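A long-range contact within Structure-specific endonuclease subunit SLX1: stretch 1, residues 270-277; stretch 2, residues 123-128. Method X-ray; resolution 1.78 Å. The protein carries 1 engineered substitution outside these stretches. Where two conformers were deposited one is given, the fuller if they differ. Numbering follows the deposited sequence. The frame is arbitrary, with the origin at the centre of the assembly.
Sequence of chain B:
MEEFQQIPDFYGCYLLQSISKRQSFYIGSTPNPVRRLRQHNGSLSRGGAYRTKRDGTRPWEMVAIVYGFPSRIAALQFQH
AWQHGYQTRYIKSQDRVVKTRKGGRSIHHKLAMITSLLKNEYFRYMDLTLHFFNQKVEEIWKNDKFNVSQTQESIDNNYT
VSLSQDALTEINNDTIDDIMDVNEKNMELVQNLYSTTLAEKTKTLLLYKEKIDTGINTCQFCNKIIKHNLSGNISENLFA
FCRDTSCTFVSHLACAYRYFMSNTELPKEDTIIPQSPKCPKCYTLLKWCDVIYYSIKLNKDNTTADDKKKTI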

# COMPACT_ATOMS: atom_id res chain seq x y z
N ASP B 270 6.16 20.82 -6.05
CA ASP B 270 6.98 20.35 -4.97
C ASP B 270 6.25 19.18 -4.31
O ASP B 270 5.01 19.13 -4.26
CB ASP B 270 7.28 21.48 -3.98
CG ASP B 270 8.46 21.18 -3.09
OD1 ASP B 270 9.16 20.17 -3.35
OD2 ASP B 270 8.70 21.94 -2.12
N THR B 271 7.02 18.22 -3.84
CA THR B 271 6.42 17.05 -3.22
C THR B 271 7.05 16.86 -1.85
O THR B 271 8.05 17.49 -1.52
CB THR B 271 6.60 15.75 -4.09
OG1 THR B 271 8.00 15.56 -4.39
CG2 THR B 271 5.84 15.87 -5.41
N ILE B 272 6.46 15.96 -1.08
CA ILE B 272 6.87 15.64 0.31
C ILE B 272 7.42 14.21 0.44
O ILE B 272 8.33 13.95 1.24
CB ILE B 272 5.64 15.78 1.28
CG1 ILE B 272 5.13 17.22 1.33
CG2 ILE B 272 5.99 15.35 2.67
CD1 ILE B 272 3.85 17.34 2.16
N ILE B 273 6.82 13.27 -0.28
CA ILE B 273 7.15 11.84 -0.14
C ILE B 273 8.01 11.41 -1.34
O ILE B 273 7.66 11.71 -2.46
CB ILE B 273 5.88 10.99 -0.08
CG1 ILE B 273 4.95 11.46 1.05
CG2 ILE B 273 6.24 9.49 0.09
CD1 ILE B 273 3.60 10.66 1.02
N PRO B 274 9.16 10.76 -1.11
CA PRO B 274 9.97 10.30 -2.24
C PRO B 274 9.19 9.34 -3.12
O PRO B 274 8.36 8.58 -2.64
CB PRO B 274 11.15 9.58 -1.55
CG PRO B 274 11.20 10.20 -0.15
CD PRO B 274 9.74 10.36 0.19
N GLN B 275 9.45 9.40 -4.42
CA GLN B 275 8.83 8.45 -5.35
C GLN B 275 9.94 7.73 -6.10
O GLN B 275 10.78 8.36 -6.73
CB GLN B 275 7.90 9.16 -6.35
CG GLN B 275 7.16 8.20 -7.27
CD GLN B 275 6.09 7.37 -6.53
OE1 GLN B 275 5.06 7.91 -6.14
NE2 GLN B 275 6.31 6.07 -6.39
N SER B 276 9.94 6.40 -6.00
CA SER B 276 10.96 5.55 -6.64
C SER B 276 12.41 6.05 -6.54
O SER B 276 13.08 6.25 -7.55
CB SER B 276 10.61 5.33 -8.11
OG SER B 276 9.28 4.84 -8.20
N PRO B 277 12.88 6.27 -5.32
CA PRO B 277 14.28 6.66 -5.19
C PRO B 277 15.18 5.46 -5.51
O PRO B 277 14.74 4.34 -5.38
CB PRO B 277 14.40 7.08 -3.72
CG PRO B 277 13.35 6.22 -3.02
CD PRO B 277 12.20 6.11 -4.02
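Stretch 2, residues 123-128: FRYMDL

Stretch 2, F123 to L128, packs on stretch 1 as a tight turn, following a weakly bonded helix that begins earlier in the chain, beside an irregular, largely extended segment. Stretch 1 has no regular secondary structure; most of its residues have extended phi/psi values, though I272 (-113/-38) and S276 (42/57) break the run. In stretch 2 a type I beta turn runs from R124 to D127, closed by a weak hydrogen bond from D127 N to R124 O at 3.4 Å; one residue earlier, M126 N is hydrogen-bonded to F123 O at 3.0 Å. D127 is the first residue to leave helical phi/psi, and its positive phi (47/54) turns the chain away from the helical path. The two chains run in broadly the same direction. The backbones come nearest at Q275 and Y125, whose CA atoms are 6.2 Å apart; the CA atoms of S276 and D127 lie 8.4 Å apart. No backbone-to-backbone hydrogen bond joins the stretches, so side chains and water hold them together.

The apolar part of the contact belongs to Y125, which has more area covered by the other stretch than any other residue here. Its CA-to-CB bond points sideways, but with chi1 at -73° (m) and chi2 at -76° the ring reaches stretch 1. The CA-to-CB bond of I273 points toward stretch 2; I273 CB lies 3.7 Å from Y125 CD1, and I273 CD1 sits over one face of the ring. A branched aliphatic side chain suits this buried site because it can cover a flat aromatic surface without leaving a polar group unpaired. I273 O also lies 3.5 Å from Y125 CE1, and P274 O approaches the ring edge, 4.4 Å from Y125 CD1. Farther out, T271 CG2 is 3.7 Å from Y125 OH, so the threonine offers its methyl group to the end of the tyrosine.

The direct polar contacts centre on Q275, whose long side chain starts sideways and then comes nearer to the turn, with chi1 t and chi2 p. Its NE2 donates a weak hydrogen bond to R124 O, at 3.4 Å and an angle of 136°, and also lies 3.1 Å from D127 OD1. Q275 OE1 is 3.3 Å from R124 O, and because both are acceptors no hydrogen bond forms between them. Q275 OE1 is also 3.3 Å from Y125 CA.

Water completes the polar contact where the protein atoms do not meet. Water 1 links Y125 OH, at 2.8 Å, to I272 N, also at 2.8 Å, so the tyrosine joins an apolar ring to a polar tip. Water 2 lies between two carbonyls, 2.8 Å from Y125 O and 2.7 Å from P274 O. D127, whose CA-to-CB bond points toward stretch 1, has a carboxylate that accepts well and suits a double bridge through OD2: water 3 donates to it at 2.5 Å and accepts from S276 N at 2.9 Å, while water 4 donates to it at 2.9 Å and accepts from S276 OG at 2.8 Å.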

# COMPACT_ATOMS: atom_id res chain seq x y z
N PHE B 123 -2.53 7.09 -4.67
CA PHE B 123 -2.12 5.70 -4.50
C PHE B 123 -0.77 5.40 -5.16
O PHE B 123 -0.12 4.43 -4.80
CB PHE B 123 -3.20 4.77 -5.03
CG PHE B 123 -4.49 4.89 -4.26
CD1 PHE B 123 -4.57 4.41 -2.93
CD2 PHE B 123 -5.62 5.48 -4.86
CE1 PHE B 123 -5.77 4.55 -2.21
CE2 PHE B 123 -6.82 5.63 -4.14
CZ PHE B 123 -6.90 5.16 -2.82
N ARG B 124 -0.36 6.21 -6.13
CA ARG B 124 0.96 6.04 -6.76
C ARG B 124 2.10 6.04 -5.77
O ARG B 124 3.06 5.33 -5.96
CB ARG B 124 1.24 7.14 -7.80
CG ARG B 124 0.83 6.70 -9.18
CD ARG B 124 1.16 7.87 -10.20
NE ARG B 124 0.67 7.57 -11.55
N TYR B 125 2.00 6.84 -4.72
CA TYR B 125 3.06 6.87 -3.71
C TYR B 125 3.29 5.53 -3.00
O TYR B 125 4.32 5.30 -2.39
CB TYR B 125 2.73 7.93 -2.65
CG TYR B 125 2.90 9.34 -3.11
CD1 TYR B 125 4.18 9.88 -3.22
CD2 TYR B 125 1.79 10.16 -3.38
CE1 TYR B 125 4.35 11.21 -3.57
CE2 TYR B 125 1.95 11.47 -3.78
CZ TYR B 125 3.22 11.98 -3.90
OH TYR B 125 3.43 13.28 -4.21
N MET B 126 2.30 4.66 -3.07
CA MET B 126 2.36 3.42 -2.29
C MET B 126 3.04 2.27 -3.00
O MET B 126 3.34 1.25 -2.33
CB MET B 126 0.93 3.01 -1.86
CG MET B 126 0.21 4.14 -1.10
SD MET B 126 -1.54 3.68 -0.95
CE MET B 126 -2.23 5.23 -0.40
N ASP B 127 3.28 2.40 -4.33
CA ASP B 127 3.93 1.30 -5.10
C ASP B 127 3.27 -0.05 -4.80
O ASP B 127 3.94 -1.05 -4.42
CB ASP B 127 5.44 1.19 -4.81
CG ASP B 127 6.23 2.39 -5.34
OD1 ASP B 127 5.82 3.00 -6.36
OD2 ASP B 127 7.23 2.75 -4.69
N LEU B 128 1.94 -0.09 -4.97
CA LEU B 128 1.15 -1.27 -4.63
C LEU B 128 1.47 -2.46 -5.52
O LEU B 128 2.06 -2.32 -6.60
CB LEU B 128 -0.36 -0.93 -4.72
CG LEU B 128 -0.72 0.23 -3.75
CD1 LEU B 128 -2.10 0.73 -4.09
CD2 LEU B 128 -0.67 -0.33 -2.26
O HOH W 1 4.35 14.16 -1.67
O HOH W 2 6.65 6.59 -3.17
O HOH W 3 8.56 4.79 -3.97
O HOH W 4 9.30 2.44 -6.67